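Local coordinates for hypothetical protein (Pectobacterium atrosepticum SCRI1043, PDB 2P7I), which probably transfers methyl groups from S-adenosylmethionine to a substrate not yet identified, as a class I (Rossmann-like) methyltransferase, at residues H30-R35 / Y222-Y227; D55-L60 / G82-G87; V112-D117 / H171-T176; R125-W130 / C244-N249. One frame throughout, in Å; residues are numbered along the deposited sequence. Where two conformers were deposited one is given.

Interaction 1 (H30-R35 / Y222-Y227)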
# COMPACT_ATOMS: atom_id res chain seq x y z
N HIS B 30 -15.08 -18.61 -3.60
CA HIS B 30 -15.93 -18.80 -4.79
C HIS B 30 -17.04 -17.75 -4.89
O HIS B 30 -17.20 -17.13 -5.92
CB HIS B 30 -16.49 -20.21 -4.87
CG HIS B 30 -15.50 -21.24 -5.31
ND1 HIS B 30 -15.86 -22.55 -5.58
CD2 HIS B 30 -14.17 -21.17 -5.54
CE1 HIS B 30 -14.80 -23.23 -5.96
NE2 HIS B 30 -13.76 -22.42 -5.94
N PRO B 31 -17.83 -17.56 -3.83
CA PRO B 31 -18.84 -16.51 -3.93
C PRO B 31 -18.33 -15.07 -4.17
O PRO B 31 -18.95 -14.33 -4.93
CB PRO B 31 -19.63 -16.63 -2.60
CG PRO B 31 -18.83 -17.50 -1.72
CD PRO B 31 -17.95 -18.35 -2.59
N PHE B 32 -17.23 -14.69 -3.55
CA PHE B 32 -16.64 -13.37 -3.77
C PHE B 32 -16.09 -13.25 -5.18
O PHE B 32 -16.13 -12.18 -5.76
CB PHE B 32 -15.58 -13.05 -2.72
CG PHE B 32 -16.14 -12.67 -1.39
CD1 PHE B 32 -17.15 -11.73 -1.28
CD2 PHE B 32 -15.67 -13.25 -0.23
CE1 PHE B 32 -17.69 -11.36 -0.06
CE2 PHE B 32 -16.23 -12.89 1.01
CZ PHE B 32 -17.23 -11.94 1.08
N MSE B 33 -15.60 -14.35 -5.73
CA MSE B 33 -15.13 -14.32 -7.12
C MSE B 33 -16.30 -14.01 -8.06
O MSE B 33 -16.18 -13.18 -8.97
CB MSE B 33 -14.50 -15.67 -7.48
CG MSE B 33 -13.06 -15.82 -7.03
SE MSE B 33 -12.49 -17.64 -7.36
CE MSE B 33 -10.83 -17.46 -6.55
N VAL B 34 -17.44 -14.67 -7.87
CA VAL B 34 -18.64 -14.40 -8.66
C VAL B 34 -19.09 -12.94 -8.46
O VAL B 34 -19.40 -12.27 -9.42
CB VAL B 34 -19.77 -15.42 -8.36
CG1 VAL B 34 -21.06 -15.04 -9.09
CG2 VAL B 34 -19.32 -16.80 -8.80
N ARG B 35 -19.10 -12.45 -7.22
CA ARG B 35 -19.35 -11.02 -6.96
C ARG B 35 -18.41 -10.12 -7.79
O ARG B 35 -18.84 -9.18 -8.42
CB ARG B 35 -19.25 -10.66 -5.46
CG ARG B 35 -20.59 -10.41 -4.73
CD ARG B 35 -20.40 -9.99 -3.21
NE ARG B 35 -20.33 -8.53 -2.92
CZ ARG B 35 -20.20 -8.01 -1.68
NH1 ARG B 35 -20.08 -8.81 -0.63
NH2 ARG B 35 -20.15 -6.69 -1.47
N TYR B 222 -18.00 -9.22 8.41
CA TYR B 222 -16.58 -9.03 8.52
C TYR B 222 -15.98 -9.53 7.23
O TYR B 222 -15.10 -8.91 6.66
CB TYR B 222 -15.97 -9.78 9.72
CG TYR B 222 -14.45 -9.76 9.71
CD1 TYR B 222 -13.75 -8.67 10.22
CD2 TYR B 222 -13.70 -10.80 9.15
CE1 TYR B 222 -12.35 -8.64 10.18
CE2 TYR B 222 -12.32 -10.77 9.11
CZ TYR B 222 -11.65 -9.67 9.63
OH TYR B 222 -10.27 -9.63 9.58
N LEU B 223 -16.46 -10.69 6.78
CA LEU B 223 -15.94 -11.20 5.50
C LEU B 223 -16.24 -10.24 4.33
O LEU B 223 -15.37 -9.97 3.51
CB LEU B 223 -16.49 -12.59 5.22
CG LEU B 223 -16.11 -13.64 6.25
CD1 LEU B 223 -16.90 -14.92 5.96
CD2 LEU B 223 -14.63 -13.86 6.23
N ASP B 224 -17.45 -9.71 4.27
CA ASP B 224 -17.84 -8.75 3.25
C ASP B 224 -16.92 -7.54 3.32
O ASP B 224 -16.46 -7.04 2.31
CB ASP B 224 -19.30 -8.28 3.44
CG ASP B 224 -20.34 -9.30 2.98
OD1 ASP B 224 -20.02 -10.16 2.13
OD2 ASP B 224 -21.49 -9.21 3.47
N GLY B 225 -16.59 -7.13 4.54
CA GLY B 225 -15.63 -6.02 4.72
C GLY B 225 -14.25 -6.30 4.13
O GLY B 225 -13.58 -5.39 3.59
N CYS B 226 -13.81 -7.54 4.23
CA CYS B 226 -12.54 -7.95 3.67
C CYS B 226 -12.60 -7.90 2.17
O CYS B 226 -11.61 -7.59 1.53
CB CYS B 226 -12.18 -9.36 4.10
SG CYS B 226 -11.76 -9.53 5.89
N TYR B 227 -13.71 -8.33 1.60
CA TYR B 227 -13.93 -8.17 0.16
C TYR B 227 -13.89 -6.69 -0.28
O TYR B 227 -13.25 -6.29 -1.28
CB TYR B 227 -15.25 -8.83 -0.23
CG TYR B 227 -15.65 -8.56 -1.66
CD1 TYR B 227 -15.02 -9.23 -2.71
CD2 TYR B 227 -16.61 -7.62 -1.97
CE1 TYR B 227 -15.38 -9.01 -4.04
CE2 TYR B 227 -16.97 -7.37 -3.32
CZ TYR B 227 -16.34 -8.05 -4.34
OH TYR B 227 -16.68 -7.80 -5.67

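Interaction 2 (D55-L60 / G82-G87)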
# COMPACT_ATOMS: atom_id res chain seq x y z
N ASP B 55 -17.85 -27.37 -8.99
CA ASP B 55 -18.18 -26.54 -7.83
C ASP B 55 -18.36 -25.07 -8.21
O ASP B 55 -19.26 -24.40 -7.72
CB ASP B 55 -17.11 -26.66 -6.75
CG ASP B 55 -17.05 -28.06 -6.14
OD1 ASP B 55 -18.10 -28.58 -5.68
OD2 ASP B 55 -15.95 -28.65 -6.15
N PHE B 56 -17.52 -24.57 -9.11
CA PHE B 56 -17.66 -23.17 -9.49
C PHE B 56 -18.75 -23.03 -10.54
O PHE B 56 -19.46 -22.03 -10.57
CB PHE B 56 -16.33 -22.63 -9.98
CG PHE B 56 -16.26 -21.13 -10.00
CD1 PHE B 56 -16.33 -20.40 -8.82
CD2 PHE B 56 -16.12 -20.44 -11.19
CE1 PHE B 56 -16.29 -19.00 -8.84
CE2 PHE B 56 -16.07 -19.06 -11.21
CZ PHE B 56 -16.15 -18.34 -10.02
N THR B 57 -18.90 -24.03 -11.40
CA THR B 57 -19.90 -23.97 -12.47
C THR B 57 -21.30 -23.71 -11.90
O THR B 57 -22.07 -22.93 -12.46
CB THR B 57 -19.96 -25.28 -13.27
OG1 THR B 57 -18.65 -25.83 -13.38
CG2 THR B 57 -20.58 -25.04 -14.66
N SER B 58 -21.60 -24.35 -10.78
CA SER B 58 -22.93 -24.26 -10.20
C SER B 58 -23.27 -22.81 -9.85
O SER B 58 -24.42 -22.38 -9.98
CB SER B 58 -23.06 -25.16 -8.99
OG SER B 58 -22.21 -24.75 -7.96
N ARG B 59 -22.26 -22.04 -9.45
CA ARG B 59 -22.48 -20.63 -9.16
C ARG B 59 -22.64 -19.82 -10.45
O ARG B 59 -23.44 -18.88 -10.52
CB ARG B 59 -21.32 -20.09 -8.34
CG ARG B 59 -21.23 -20.78 -7.01
CD ARG B 59 -20.22 -20.15 -6.16
NE ARG B 59 -20.13 -20.81 -4.86
CZ ARG B 59 -20.84 -20.48 -3.78
NH1 ARG B 59 -21.71 -19.47 -3.78
NH2 ARG B 59 -20.64 -21.15 -2.66
N LEU B 60 -21.86 -20.18 -11.46
CA LEU B 60 -21.97 -19.56 -12.76
C LEU B 60 -23.31 -19.81 -13.45
O LEU B 60 -23.81 -18.96 -14.19
CB LEU B 60 -20.81 -20.03 -13.63
CG LEU B 60 -19.42 -19.54 -13.22
CD1 LEU B 60 -18.43 -20.15 -14.20
CD2 LEU B 60 -19.34 -17.98 -13.15
N GLY B 82 -23.09 -35.38 -13.27
CA GLY B 82 -24.10 -35.91 -12.37
C GLY B 82 -24.76 -34.82 -11.56
O GLY B 82 -25.99 -34.76 -11.48
N ARG B 83 -23.95 -33.94 -10.99
CA ARG B 83 -24.44 -32.95 -10.04
C ARG B 83 -25.10 -31.70 -10.64
O ARG B 83 -26.07 -31.19 -10.07
CB ARG B 83 -23.29 -32.53 -9.13
CG ARG B 83 -23.67 -31.45 -8.15
CD ARG B 83 -22.79 -31.47 -6.94
NE ARG B 83 -21.39 -31.19 -7.28
CZ ARG B 83 -20.89 -29.98 -7.54
NH1 ARG B 83 -21.67 -28.90 -7.53
NH2 ARG B 83 -19.60 -29.87 -7.81
N LEU B 84 -24.60 -31.18 -11.76
CA LEU B 84 -25.08 -29.89 -12.29
C LEU B 84 -26.37 -30.01 -13.08
O LEU B 84 -26.72 -31.08 -13.57
CB LEU B 84 -24.03 -29.23 -13.17
CG LEU B 84 -22.65 -29.03 -12.55
CD1 LEU B 84 -21.69 -28.57 -13.64
CD2 LEU B 84 -22.68 -28.05 -11.39
N LYS B 85 -27.06 -28.88 -13.22
CA LYS B 85 -28.31 -28.80 -13.98
C LYS B 85 -28.01 -28.76 -15.47
O LYS B 85 -26.85 -28.71 -15.87
CB LYS B 85 -29.10 -27.55 -13.56
CG LYS B 85 -29.62 -27.59 -12.13
N ASP B 86 -29.07 -28.80 -16.29
CA ASP B 86 -28.92 -28.81 -17.75
C ASP B 86 -28.35 -27.48 -18.25
O ASP B 86 -28.32 -26.49 -17.50
CB ASP B 86 -30.27 -29.11 -18.42
N GLY B 87 -27.90 -27.48 -19.50
CA GLY B 87 -27.32 -26.27 -20.14
C GLY B 87 -25.81 -26.15 -20.03
O GLY B 87 -25.25 -25.04 -20.14

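Interaction 3 (V112-D117 / H171-T176)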
# COMPACT_ATOMS: atom_id res chain seq x y z
N VAL B 112 -6.34 -21.79 -12.33
CA VAL B 112 -5.90 -22.82 -13.25
C VAL B 112 -4.52 -22.46 -13.88
O VAL B 112 -3.68 -23.35 -14.04
CB VAL B 112 -6.93 -22.99 -14.40
CG1 VAL B 112 -6.38 -23.88 -15.53
CG2 VAL B 112 -8.30 -23.47 -13.86
N LEU B 113 -4.28 -21.17 -14.21
CA LEU B 113 -3.06 -20.78 -14.97
C LEU B 113 -1.74 -21.17 -14.28
O LEU B 113 -0.74 -21.52 -14.95
CB LEU B 113 -3.06 -19.29 -15.33
CG LEU B 113 -1.99 -18.87 -16.33
CD1 LEU B 113 -2.28 -19.45 -17.71
CD2 LEU B 113 -1.82 -17.33 -16.31
N GLU B 114 -1.76 -21.21 -12.94
CA GLU B 114 -0.60 -21.54 -12.11
C GLU B 114 -0.21 -23.01 -12.18
O GLU B 114 0.89 -23.40 -11.78
CB GLU B 114 -0.85 -21.06 -10.65
CG GLU B 114 -1.97 -21.74 -9.88
CD GLU B 114 -3.37 -21.16 -10.13
OE1 GLU B 114 -3.59 -20.39 -11.11
OE2 GLU B 114 -4.23 -21.48 -9.28
N HIS B 115 -1.12 -23.81 -12.71
CA HIS B 115 -0.90 -25.23 -12.93
C HIS B 115 -0.35 -25.55 -14.33
O HIS B 115 -0.04 -26.71 -14.61
CB HIS B 115 -2.21 -25.97 -12.80
CG HIS B 115 -2.71 -26.12 -11.39
ND1 HIS B 115 -3.50 -25.18 -10.77
CD2 HIS B 115 -2.60 -27.15 -10.52
CE1 HIS B 115 -3.81 -25.60 -9.55
NE2 HIS B 115 -3.28 -26.79 -9.38
N ILE B 116 -0.22 -24.56 -15.20
CA ILE B 116 0.14 -24.79 -16.61
C ILE B 116 1.63 -24.61 -16.87
O ILE B 116 2.21 -23.56 -16.53
CB ILE B 116 -0.69 -23.81 -17.51
CG1 ILE B 116 -2.18 -24.02 -17.25
CG2 ILE B 116 -0.40 -24.02 -19.04
CD1 ILE B 116 -2.62 -25.41 -17.63
N ASP B 117 2.25 -25.59 -17.51
CA ASP B 117 3.68 -25.46 -17.87
C ASP B 117 3.99 -24.30 -18.81
O ASP B 117 5.01 -23.64 -18.63
CB ASP B 117 4.19 -26.76 -18.45
CG ASP B 117 4.20 -27.90 -17.45
OD1 ASP B 117 4.40 -27.69 -16.24
OD2 ASP B 117 4.03 -29.04 -17.91
N HIS B 171 0.70 -30.22 -5.53
CA HIS B 171 -0.68 -30.00 -5.94
C HIS B 171 -0.78 -29.56 -7.41
O HIS B 171 -1.88 -29.46 -7.95
CB HIS B 171 -1.28 -28.97 -5.00
CG HIS B 171 -2.67 -28.55 -5.33
ND1 HIS B 171 -3.77 -29.33 -5.04
CD2 HIS B 171 -3.15 -27.40 -5.87
CE1 HIS B 171 -4.87 -28.69 -5.42
NE2 HIS B 171 -4.52 -27.52 -5.92
N GLY B 172 0.37 -29.27 -8.04
CA GLY B 172 0.47 -28.98 -9.47
C GLY B 172 0.86 -27.55 -9.81
O GLY B 172 0.95 -27.20 -10.98
N HIS B 173 1.10 -26.72 -8.82
CA HIS B 173 1.52 -25.35 -9.10
C HIS B 173 2.88 -25.30 -9.76
O HIS B 173 3.81 -25.96 -9.32
CB HIS B 173 1.62 -24.59 -7.78
CG HIS B 173 0.29 -24.25 -7.21
ND1 HIS B 173 0.11 -23.23 -6.32
CD2 HIS B 173 -0.93 -24.80 -7.41
CE1 HIS B 173 -1.17 -23.17 -5.98
NE2 HIS B 173 -1.82 -24.12 -6.63
N ARG B 174 3.03 -24.47 -10.79
CA ARG B 174 4.32 -24.26 -11.44
C ARG B 174 4.79 -22.81 -11.28
O ARG B 174 5.89 -22.47 -11.70
CB ARG B 174 4.24 -24.65 -12.91
CG ARG B 174 3.94 -26.16 -13.14
CD ARG B 174 5.05 -27.01 -12.55
NE ARG B 174 4.80 -28.47 -12.53
CZ ARG B 174 4.32 -29.16 -11.49
NH1 ARG B 174 3.99 -28.59 -10.33
NH2 ARG B 174 4.17 -30.48 -11.63
N CYS B 175 3.96 -21.98 -10.65
CA CYS B 175 4.22 -20.54 -10.51
C CYS B 175 3.38 -20.04 -9.35
O CYS B 175 2.32 -20.62 -9.04
CB CYS B 175 3.82 -19.84 -11.81
SG CYS B 175 4.09 -18.03 -11.92
N THR B 176 3.78 -18.92 -8.78
CA THR B 176 2.96 -18.23 -7.83
C THR B 176 2.96 -16.83 -8.36
O THR B 176 3.96 -16.10 -8.19
CB THR B 176 3.54 -18.27 -6.44
OG1 THR B 176 3.80 -19.64 -6.05
CG2 THR B 176 2.51 -17.71 -5.39
O HOH W 1 -4.24 -23.36 -7.40
O HOH W 2 0.79 -28.88 -13.05

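Interaction 4 (R125-W130 / C244-N249). With NA (sodium ion), chain F.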
# COMPACT_ATOMS: atom_id res chain seq x y z
N ARG B 125 -4.16 -19.07 -26.92
CA ARG B 125 -5.32 -19.76 -27.48
C ARG B 125 -6.59 -19.03 -27.10
O ARG B 125 -7.50 -18.84 -27.92
CB ARG B 125 -5.43 -21.17 -26.95
CG ARG B 125 -4.44 -22.15 -27.49
CD ARG B 125 -5.06 -23.55 -27.57
NE ARG B 125 -5.99 -23.61 -28.70
CZ ARG B 125 -6.68 -24.70 -29.04
NH1 ARG B 125 -6.55 -25.82 -28.35
NH2 ARG B 125 -7.50 -24.65 -30.07
N ILE B 126 -6.66 -18.58 -25.86
CA ILE B 126 -7.83 -17.88 -25.40
C ILE B 126 -8.01 -16.61 -26.25
O ILE B 126 -9.11 -16.32 -26.72
CB ILE B 126 -7.75 -17.51 -23.93
CG1 ILE B 126 -7.84 -18.76 -23.06
CG2 ILE B 126 -8.83 -16.53 -23.55
CD1 ILE B 126 -7.56 -18.44 -21.54
N ASN B 127 -6.92 -15.88 -26.48
CA ASN B 127 -7.01 -14.65 -27.23
C ASN B 127 -7.38 -14.92 -28.68
O ASN B 127 -8.28 -14.29 -29.22
CB ASN B 127 -5.68 -13.90 -27.20
CG ASN B 127 -5.78 -12.50 -27.81
OD1 ASN B 127 -6.29 -11.60 -27.16
ND2 ASN B 127 -5.35 -12.35 -29.06
N ASP B 128 -6.66 -15.87 -29.29
CA ASP B 128 -6.71 -16.04 -30.73
C ASP B 128 -7.82 -16.95 -31.23
O ASP B 128 -8.32 -16.78 -32.34
CB ASP B 128 -5.38 -16.63 -31.23
CG ASP B 128 -4.22 -15.67 -31.10
OD1 ASP B 128 -4.38 -14.55 -30.61
OD2 ASP B 128 -3.13 -16.07 -31.51
N ASP B 129 -8.17 -17.96 -30.44
CA ASP B 129 -9.11 -19.00 -30.88
C ASP B 129 -10.47 -18.89 -30.21
O ASP B 129 -11.50 -19.20 -30.83
CB ASP B 129 -8.52 -20.35 -30.54
CG ASP B 129 -7.31 -20.68 -31.37
OD1 ASP B 129 -7.08 -19.97 -32.37
OD2 ASP B 129 -6.61 -21.64 -31.01
N TRP B 130 -10.51 -18.45 -28.96
CA TRP B 130 -11.72 -18.64 -28.17
C TRP B 130 -12.51 -17.40 -27.79
O TRP B 130 -13.72 -17.50 -27.71
CB TRP B 130 -11.41 -19.49 -26.93
CG TRP B 130 -10.92 -20.87 -27.27
CD1 TRP B 130 -11.20 -21.60 -28.38
CD2 TRP B 130 -10.07 -21.68 -26.46
NE1 TRP B 130 -10.58 -22.83 -28.31
CE2 TRP B 130 -9.89 -22.91 -27.13
CE3 TRP B 130 -9.49 -21.51 -25.19
CZ2 TRP B 130 -9.11 -23.92 -26.61
CZ3 TRP B 130 -8.74 -22.52 -24.66
CH2 TRP B 130 -8.56 -23.73 -25.37
N CYS B 244 -9.55 -9.17 -19.03
CA CYS B 244 -8.85 -9.03 -20.29
C CYS B 244 -9.81 -9.11 -21.48
O CYS B 244 -10.88 -9.73 -21.39
CB CYS B 244 -7.87 -10.19 -20.45
SG CYS B 244 -6.60 -10.30 -19.15
N GLU B 245 -9.42 -8.45 -22.55
CA GLU B 245 -10.14 -8.48 -23.83
C GLU B 245 -9.19 -8.89 -24.92
O GLU B 245 -7.96 -8.98 -24.72
CB GLU B 245 -10.79 -7.12 -24.10
CG GLU B 245 -11.94 -6.94 -23.12
CD GLU B 245 -12.60 -5.57 -23.16
OE1 GLU B 245 -13.08 -5.18 -24.23
OE2 GLU B 245 -12.68 -4.91 -22.11
N LYS B 246 -9.77 -9.20 -26.07
CA LYS B 246 -9.01 -9.76 -27.18
C LYS B 246 -8.13 -8.70 -27.82
O LYS B 246 -8.57 -7.58 -28.06
CB LYS B 246 -9.99 -10.34 -28.21
CG LYS B 246 -9.36 -10.91 -29.41
CD LYS B 246 -10.39 -11.70 -30.27
CE LYS B 246 -9.69 -12.30 -31.50
NZ LYS B 246 -10.51 -13.36 -32.23
N GLY B 247 -6.88 -9.04 -28.09
CA GLY B 247 -5.99 -8.21 -28.94
C GLY B 247 -5.81 -8.81 -30.34
O GLY B 247 -5.93 -10.01 -30.49
N ILE B 248 -5.55 -8.00 -31.37
CA ILE B 248 -5.43 -8.55 -32.73
C ILE B 248 -4.04 -9.18 -32.87
O ILE B 248 -3.07 -8.58 -32.52
CB ILE B 248 -5.70 -7.52 -33.89
CG1 ILE B 248 -7.14 -6.97 -33.80
CG2 ILE B 248 -5.51 -8.20 -35.29
CD1 ILE B 248 -7.49 -5.88 -34.84
N ASN B 249 -4.00 -10.43 -33.30
CA ASN B 249 -2.75 -11.10 -33.57
C ASN B 249 -2.90 -11.78 -34.88
O ASN B 249 -3.87 -12.50 -35.07
CB ASN B 249 -2.47 -12.19 -32.53
CG ASN B 249 -1.21 -12.94 -32.83
OD1 ASN B 249 -0.21 -12.33 -33.12
ND2 ASN B 249 -1.25 -14.26 -32.79
NA NA F . 1.55 -12.09 -34.53
O HOH W 3 -10.67 -15.15 -30.60
O HOH W 4 -7.69 -14.67 -33.81
O HOH W 5 0.15 -9.67 -35.17
O HOH W 6 2.30 -10.60 -32.85

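Interaction 1 (H30-R35 / Y222-Y227)
Phe32 lies with one face against the CB of Tyr227, a CH-pi contact in which that methylene carbon stands 3.8 Å from the centroid of the Phe32 ring. The two rings are nearly parallel, their planes 8° apart, but they are slid so far past each other that little overlap remains and Phe32 CD1 rests 3.5 Å from Tyr227 CG. The CB bond of Tyr227 points toward helix 24-37; CG, anti to the backbone N (chi1 173°), carries the ring on to Arg35. In one of the two deposited conformers of Arg35, the guanidinium has Tyr227 CD2 over its centre, 3.6 Å from Arg35 CZ, with the planes too steeply inclined for a stack. The same conformer places Arg35 NH1 3.1 Å from Asp224 OD1 in a salt bridge. That oxygen also meets the edge of the Phe32 ring, 3.4 Å from CE1 and near the ring plane, where the slightly positive C-H rim probably suits a carboxylate. Asp224 OD2 turns to Lys220, so the carboxylate is shared between two cations. The helix axes approach only to 11.4 Å and cross at -47°; large side chains fill the interval between the backbones. Strand 192-201, an outermost strand of the sheet within this chain, packs against the pair: Ile199 on Phe32 and Phe200 on Leu223. Helix 24-37, which precedes the first strand, is thereby joined to helix 220-230, whose Tyr222 bonds to Ala203 of a second subunit.

Interaction 2 (D55-L60 / G82-G87)
Ser58 and Leu84 bring the two backbones nearest, with their CA atoms 6.4 Å apart. Residues 55-60 form a short helix, whereas 82-87 takes in the last two residues of helix 74-83 and then straightens from Leu84, the first residue to leave helical torsions, into the loop before strand 88-92. The apolar half of the contact belongs to Leu84, whose two methyl groups straddle neighbouring residues of the helix. Its CD1 touches Thr57 CB at 3.7 Å and CG2 at nearly the same range, and its CD2 meets Ser58 CB at 3.8 Å. The two helices belong to successive beta-alpha-beta crossovers of a Rossmann-like sheet in which strands 46-49, 67-71 and 88-92 run parallel. Helix 55-60 follows the loop after the first strand, the stretch that in class I methyltransferases usually contacts the cofactor. Thr57 points into this fold: Ile67, Cys69 and Ile88 lie around it, and its hydroxyl is bonded to Glu48. At the more exposed end, Arg83 bends at chi3 (63°) and reaches across to Asp55, forming a salt bridge of 2.9 Å between Asp55 OD1 and Arg83 NH2. A single oxygen meets a single nitrogen here, although the carboxylate and guanidinium planes are only 16° apart; Asp55 OD2 stays 4.2 Å from Arg83 NH2. Arg83 NE has a weak hydrogen bond to His79. Beside the ion pair, Ser58 OG turns back along its own helix and donates to Asp55 O at 3.0 Å, approaching from above the carbonyl plane.

Interaction 3 (V112-D117 / H171-T176)
Three histidines, His115, His171 and His173, cluster at the meeting of two loops. The edge of the His173 ring points at the face of His115 in a T-shaped pair, the planes 81° apart and His173 CD2 3.7 Å from His115 NE2; His171 lies obliquely beside them. The His173 ring is in turn covered on one face by Glu114 CG, which sits 4.0 Å over its centre. From there the Glu114 chain bends at chi2 (-84°), and OE2 receives a hydrogen bond from water 1 at 2.7 Å, the same water that bonds His173 NE2. Loop 112-117 leaves the C-terminal end of strand 104-110, a region that commonly borders the cofactor and substrate site in class I methyltransferases; a Tris molecule, probably from the crystallisation liquor, lies near the His115 side chain. Opposing it, Gly172 ends helix 166-171 in a Schellman motif. His115 NE2 bonds weakly to His171 O (3.3 Å), while water 2 donates to both His115 O and Gly172 O. A short, nearly straight bond joins the backbones, Arg174 N to Glu114 O at 2.6 Å. The Arg174 guanidinium folds back to His173 O and Phe169, with Asp117 OD1 at long ion-pair range, 3.8 Å from NE.

Interaction 4 (R125-W130 / C244-N249)
Polar bonds carry this contact, which fastens the end of helix 119-130 to the C-terminal tail just after strand 237-245, with Asn127 gripping Gly247 at its centre. The Asn127 side-chain amide pairs with the backbone of Gly247 through two bonds: Gly247 N donates to OD1 at 2.8 Å, in the carbonyl plane on a lone pair, and Asn127 ND2 donates to Gly247 O at 2.8 Å. The carboxamide thus mimics a neighbouring strand, and Asn127 CG anti to the backbone N (chi1 -172°) directs it toward the tail. Its ND2 also donates to Asp128 OD1 at 2.9 Å, nearly straight at 172°, so three bonds fix the rotation of the amide. In the Rossmann-like sheet of seven strands, 237-245 is the antiparallel strand inserted between 135-142 and 192-201, as in class I methyltransferases, and the helix packs on the sheet through Ile126 and Trp130. The other oxygen of Asp128 reaches further along the tail, where Asn249 ND2 donates to OD2 at 2.9 Å from out of the carboxylate plane. Asn249 then turns its OD1 to a sodium ion, 2.3 Å away, whose site Gln250 O and waters 5 and 6 complete. The Asp128 carboxylate therefore touches both amides and stands in the second shell of the metal, positioning Asn249 from behind. The extended chain of Lys246 passes Asn127 O, with CE 3.3 Å from it, and waters link NZ to the carbonyls of Asn127 and Asp128, the bond to water 4 being weak.

Only interactions 1 and 2 touch: their centres lie 20 Å apart, but helices 24-37 and 55-60 pack directly, with Val34 CG2 3.7 Å from Phe56 CZ and Pro31 against Arg59. Interaction 3 is 24 Å centre to centre from each of them. Asp55 of interaction 2 and loop 112-117 of interaction 3 lie beyond the C-terminal ends of parallel strands 46-49 and 104-110, where class I methyltransferases usually bind their cofactor; Tris lies about 5 Å from the Asp55 side chain and about 6 Å from that of His115, consistent with a pocket there. Interaction 4, which holds the sodium site, is centred 21 Å from interaction 3, nearest atoms about 7 Å apart.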